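Local coordinates for cellulosomal scaffoldin anchoring protein C (PDB 4UYP) that carries, in its third cohesin domain, the module that binds the dockerin of the adaptor scaffoldin ScaB and so takes part in cell-surface attachment of the cellulosome, at residues 16-21 with 95-100; 54-59 with 91-96. All blocks are in the same frame, centred on the assembly; numbering follows the deposited sequence.

Interaction 1: 16-21 with 95-100; sequences VVSVPI and TINFKV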
loop_
_atom_site.group_PDB
_atom_site.type_symbol
_atom_site.label_atom_id
_atom_site.label_comp_id
_atom_site.label_asym_id
_atom_site.label_seq_id
_atom_site.Cartn_x
_atom_site.Cartn_y
_atom_site.Cartn_z
ATOM N N VAL C 16 5.794 7.172 -21.738
ATOM C CA VAL C 16 6.086 7.664 -20.372
ATOM C C VAL C 16 5.110 8.822 -20.097
ATOM O O VAL C 16 5.014 9.753 -20.889
ATOM C CB VAL C 16 7.518 8.114 -20.185
ATOM C CG1 VAL C 16 7.669 8.760 -18.773
ATOM C CG2 VAL C 16 8.464 6.922 -20.292
ATOM N N VAL C 17 4.341 8.695 -19.013
ATOM C CA VAL C 17 3.390 9.726 -18.551
ATOM C C VAL C 17 3.898 10.313 -17.229
ATOM O O VAL C 17 4.745 9.682 -16.554
ATOM C CB VAL C 17 1.968 9.187 -18.387
ATOM C CG1 VAL C 17 1.485 8.601 -19.730
ATOM C CG2 VAL C 17 1.857 8.083 -17.346
ATOM N N SER C 18 3.434 11.503 -16.861
ATOM C CA SER C 18 3.899 12.069 -15.643
ATOM C C SER C 18 2.706 12.366 -14.706
ATOM O O SER C 18 1.639 12.908 -15.143
ATOM C CB SER C 18 4.695 13.318 -15.926
ATOM O OG SER C 18 5.733 13.091 -16.829
ATOM N N VAL C 19 2.935 11.983 -13.455
ATOM C CA VAL C 19 1.933 12.107 -12.405
ATOM C C VAL C 19 2.516 13.085 -11.353
ATOM O O VAL C 19 3.356 12.675 -10.551
ATOM C CB VAL C 19 1.680 10.672 -11.823
ATOM C CG1 VAL C 19 0.813 10.748 -10.552
ATOM C CG2 VAL C 19 0.949 9.799 -12.853
ATOM N N PRO C 20 1.957 14.300 -11.273
ATOM C CA PRO C 20 2.417 15.289 -10.243
ATOM C C PRO C 20 1.756 15.018 -8.897
ATOM O O PRO C 20 0.597 14.666 -8.825
ATOM C CB PRO C 20 2.006 16.634 -10.826
ATOM C CG PRO C 20 0.747 16.332 -11.612
ATOM C CD PRO C 20 0.946 14.892 -12.176
ATOM N N ILE C 21 2.542 15.216 -7.852
ATOM C CA ILE C 21 2.050 15.149 -6.493
ATOM C C ILE C 21 2.080 16.597 -5.956
ATOM O O ILE C 21 3.156 17.219 -5.837
ATOM C CB ILE C 21 2.835 14.208 -5.584
ATOM C CG1 ILE C 21 2.856 12.739 -6.094
ATOM C CG2 ILE C 21 2.320 14.326 -4.131
ATOM C CD1 ILE C 21 4.029 11.912 -5.659
ATOM N N THR C 95 7.121 14.708 -9.030
ATOM C CA THR C 95 6.401 14.140 -10.171
ATOM C C THR C 95 6.962 12.765 -10.437
ATOM O O THR C 95 8.182 12.600 -10.506
ATOM C CB THR C 95 6.562 15.016 -11.385
ATOM O OG1 THR C 95 6.046 16.338 -11.081
ATOM C CG2 THR C 95 5.756 14.483 -12.605
ATOM N N ILE C 96 6.077 11.803 -10.587
ATOM C CA ILE C 96 6.529 10.417 -10.883
ATOM C C ILE C 96 6.373 10.192 -12.399
ATOM O O ILE C 96 5.241 10.447 -12.907
ATOM C CB ILE C 96 5.738 9.372 -10.146
ATOM C CG1 ILE C 96 5.867 9.629 -8.634
ATOM C CG2 ILE C 96 6.262 7.956 -10.468
ATOM C CD1 ILE C 96 4.845 8.808 -7.878
ATOM N N ASN C 97 7.438 9.861 -13.118
ATOM C CA ASN C 97 7.304 9.493 -14.535
ATOM C C ASN C 97 7.145 8.017 -14.685
ATOM O O ASN C 97 8.067 7.281 -14.314
ATOM C CB ASN C 97 8.533 10.018 -15.235
ATOM C CG ASN C 97 8.732 11.524 -14.985
ATOM O OD1 ASN C 97 7.825 12.307 -15.282
ATOM N ND2 ASN C 97 9.897 11.892 -14.484
ATOM N N PHE C 98 5.969 7.613 -15.133
ATOM C CA PHE C 98 5.628 6.181 -15.214
ATOM C C PHE C 98 5.678 5.675 -16.669
ATOM O O PHE C 98 5.161 6.350 -17.584
ATOM C CB PHE C 98 4.179 5.948 -14.805
ATOM C CG PHE C 98 3.922 5.954 -13.306
ATOM C CD1 PHE C 98 4.299 4.849 -12.562
ATOM C CD2 PHE C 98 3.365 7.020 -12.671
ATOM C CE1 PHE C 98 4.013 4.768 -11.190
ATOM C CE2 PHE C 98 3.063 6.938 -11.252
ATOM C CZ PHE C 98 3.391 5.824 -10.568
ATOM N N LYS C 99 6.371 4.587 -16.884
ATOM C CA LYS C 99 6.275 3.858 -18.173
ATOM C C LYS C 99 5.023 2.984 -18.188
ATOM O O LYS C 99 4.851 2.115 -17.347
ATOM C CB LYS C 99 7.584 2.957 -18.290
ATOM C CG LYS C 99 7.475 1.870 -19.355
ATOM C CD LYS C 99 7.501 2.523 -20.674
ATOM C CE LYS C 99 7.658 1.432 -21.795
ATOM N NZ LYS C 99 6.699 0.382 -21.707
ATOM N N VAL C 100 4.140 3.269 -19.170
ATOM C CA VAL C 100 2.955 2.461 -19.418
ATOM C C VAL C 100 3.406 1.180 -20.191
ATOM O O VAL C 100 4.049 1.319 -21.243
ATOM C CB VAL C 100 1.935 3.242 -20.252
ATOM C CG1 VAL C 100 0.713 2.365 -20.505
ATOM C CG2 VAL C 100 1.533 4.523 -19.482
#

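Interaction 2: 54-59 with 91-96; sequences SLIENA and GVFATI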
loop_
_atom_site.group_PDB
_atom_site.type_symbol
_atom_site.label_atom_id
_atom_site.label_comp_id
_atom_site.label_asym_id
_atom_site.label_seq_id
_atom_site.Cartn_x
_atom_site.Cartn_y
_atom_site.Cartn_z
ATOM N N SER C 54 9.026 21.969 -7.330
ATOM C CA SER C 54 9.490 23.292 -6.895
ATOM C C SER C 54 9.468 23.461 -5.353
ATOM O O SER C 54 10.229 24.335 -4.823
ATOM C CB SER C 54 8.614 24.376 -7.563
ATOM O OG SER C 54 7.423 24.442 -6.827
ATOM N N LEU C 55 8.718 22.659 -4.622
ATOM C CA LEU C 55 8.724 22.729 -3.181
ATOM C C LEU C 55 10.033 22.291 -2.564
ATOM O O LEU C 55 10.300 22.616 -1.376
ATOM C CB LEU C 55 7.575 21.925 -2.570
ATOM C CG LEU C 55 6.189 22.486 -2.933
ATOM C CD1 LEU C 55 5.153 21.622 -2.229
ATOM C CD2 LEU C 55 6.007 23.956 -2.501
ATOM N N ILE C 56 10.883 21.535 -3.298
ATOM C CA ILE C 56 12.182 21.125 -2.792
ATOM C C ILE C 56 13.228 22.118 -3.216
ATOM O O ILE C 56 13.582 22.246 -4.378
ATOM C CB ILE C 56 12.540 19.707 -3.373
ATOM C CG1 ILE C 56 11.412 18.673 -3.070
ATOM C CG2 ILE C 56 13.888 19.265 -2.832
ATOM C CD1 ILE C 56 11.030 18.564 -1.602
ATOM N N GLU C 57 13.715 22.808 -2.201
ATOM C CA GLU C 57 14.712 23.864 -2.452
ATOM C C GLU C 57 16.142 23.318 -2.422
ATOM O O GLU C 57 17.037 23.971 -3.045
ATOM C CB GLU C 57 14.596 25.065 -1.482
ATOM C CG GLU C 57 13.215 25.662 -1.143
ATOM C CD GLU C 57 13.107 26.100 0.393
ATOM O OE1 GLU C 57 13.943 26.984 0.762
ATOM O OE2 GLU C 57 12.317 25.541 1.285
ATOM N N ASN C 58 16.434 22.158 -1.815
ATOM C CA ASN C 58 17.754 21.616 -1.748
ATOM C C ASN C 58 17.627 20.122 -1.749
ATOM O O ASN C 58 16.951 19.554 -0.908
ATOM C CB ASN C 58 18.446 22.111 -0.447
ATOM C CG ASN C 58 19.867 21.682 -0.310
ATOM O OD1 ASN C 58 20.288 20.546 -0.609
ATOM N ND2 ASN C 58 20.709 22.640 0.161
ATOM N N ALA C 59 18.302 19.490 -2.714
ATOM C CA ALA C 59 18.218 18.033 -2.834
ATOM C C ALA C 59 18.613 17.254 -1.618
ATOM O O ALA C 59 18.217 16.092 -1.488
ATOM C CB ALA C 59 19.065 17.576 -4.080
ATOM N N GLY C 91 2.247 23.767 -3.725
ATOM C CA GLY C 91 2.853 23.570 -5.061
ATOM C C GLY C 91 3.139 22.122 -5.272
ATOM O O GLY C 91 2.619 21.257 -4.620
ATOM N N VAL C 92 3.971 21.870 -6.283
ATOM C CA VAL C 92 4.342 20.489 -6.636
ATOM C C VAL C 92 5.488 19.995 -5.757
ATOM O O VAL C 92 6.629 20.596 -5.729
ATOM C CB VAL C 92 4.762 20.448 -8.113
ATOM C CG1 VAL C 92 5.157 19.012 -8.510
ATOM C CG2 VAL C 92 3.550 20.892 -9.010
ATOM N N PHE C 93 5.225 18.893 -5.059
ATOM C CA PHE C 93 6.219 18.267 -4.247
ATOM C C PHE C 93 7.128 17.398 -5.115
ATOM O O PHE C 93 8.341 17.432 -4.911
ATOM C CB PHE C 93 5.485 17.387 -3.210
ATOM C CG PHE C 93 6.368 16.488 -2.426
ATOM C CD1 PHE C 93 7.296 17.069 -1.491
ATOM C CD2 PHE C 93 6.242 15.129 -2.499
ATOM C CE1 PHE C 93 8.101 16.224 -0.679
ATOM C CE2 PHE C 93 7.077 14.303 -1.721
ATOM C CZ PHE C 93 7.989 14.875 -0.869
ATOM N N ALA C 94 6.553 16.576 -6.021
ATOM C CA ALA C 94 7.357 15.657 -6.851
ATOM C C ALA C 94 6.504 15.245 -7.974
ATOM O O ALA C 94 5.258 15.344 -7.916
ATOM C CB ALA C 94 7.851 14.447 -6.024
ATOM N N THR C 95 7.121 14.708 -9.030
ATOM C CA THR C 95 6.401 14.140 -10.171
ATOM C C THR C 95 6.962 12.765 -10.437
ATOM O O THR C 95 8.182 12.600 -10.506
ATOM C CB THR C 95 6.562 15.016 -11.385
ATOM O OG1 THR C 95 6.046 16.338 -11.081
ATOM C CG2 THR C 95 5.756 14.483 -12.605
ATOM N N ILE C 96 6.077 11.803 -10.587
ATOM C CA ILE C 96 6.529 10.417 -10.883
ATOM C C ILE C 96 6.373 10.192 -12.399
ATOM O O ILE C 96 5.241 10.447 -12.907
ATOM C CB ILE C 96 5.738 9.372 -10.146
ATOM C CG1 ILE C 96 5.867 9.629 -8.634
ATOM C CG2 ILE C 96 6.262 7.956 -10.468
ATOM C CD1 ILE C 96 4.845 8.808 -7.878
HETATM O O HOH W 1 4.863 24.050 -7.874
#

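Interaction 1: 16-21 with 95-100
In the beta-sandwich of this cohesin domain, Val16 to Pro20 pair antiparallel with Lys99 to Thr95, joining neighbouring strands 16-24 and 91-100. Val17 and Phe98 form one hydrogen-bonded pair, Val17 N to Phe98 O at 2.9 Å; Val19 and Ile96 form the next, Val19 N to Ile96 O at 2.8 Å. In the return bond Ile96 N stands well above the carbonyl plane of Val19, 39° out of it.

The two faces differ in chemistry. On the inner one, CG2 of Val19 meets the edge of the Phe98 ring near its plane, 3.7 Å from CD2, while CG2 of Ile96 lies over one face toward the rim. In the conformer given, Ile21 CD1 crosses Ile96 at a slant, 3.9 Å from its CD1. Ile139 of strand 133-141 packs on Val17, Val19 and Phe98.

On the other face, in the Ser18 conformer given here, OG donates to Asn97 OD1 at 2.7 Å, in the plane of the amide carbonyl. Both side chains keep their gamma atom beside the backbone N (chi1 -54° in each), which brings their ends together. Asn97 ND2 donates to Ser49 and Asp51, which supports the amide's orientation, oxygen toward strand 16-24 and nitrogen toward strand 45-52.

Interaction 2: 54-59 with 91-96
Ser54, Leu55 and Ile56 make a loop-to-strand contact at the start of strand 91-100 in the cohesin beta-sandwich, just where the chain leaves strand 45-52. Phe93 and Ala94 form a classic beta bulge opposite Ile21 in the same sheet, and the loop packs beside it.

A single direct hydrogen bond joins the two backbones: Leu55 N donates to Val92 O at 3.1 Å, nearly straight at 169°, with the donor tilted 25° from the carbonyl plane. The Leu55 side chain then lies along the strand. Its CG sits 3.4 Å from Val92 O, and CD1 reaches back to Gly91 O at 3.5 Å, so its branched end packs on peptide groups. Gly91 has backbone angles at which a CB would be jammed against the preceding carbonyl O, and that CB would also come tight against Leu55 CD2.

Deeper in, CD1 of Ile56 approaches the Phe93 ring obliquely, 3.9 Å from CE1. In Phe93 CG is anti to the backbone N (chi1 170°), and the ring's CE1 side meets Ile56. The ring stacks with Phe23 and meets Phe62 edge-to-face, so Ile56 packs against the border of an aromatic cluster. Phe77 of strand 72-78 touches both Ile56 and Phe93.

At the outer end a water bridges the segments, lying 2.8 Å from Ser54 OG and accepting from Val92 N, also at 2.8 Å.

Strand 91-100 carries both contacts, which share Thr95 and Ile96 and have centres about 14 Å apart. Interaction 1 uses its C-terminal part for regular pairing with 16-21; interaction 2 uses its N-terminal part to hold the loop after strand 45-52. They meet at the bulge, where Ile21 N lies 2.7 Å from Ala94 O and Ile21 O lies 2.8 Å from Phe93 N, both probable hydrogen bonds. The calcium site seen for this protein has no ion bound to this chain in the model and lies nearer interaction 1: the side chains of Val19 and Ile6 are about 3 Å apart. The dockerin touches none of the four segments.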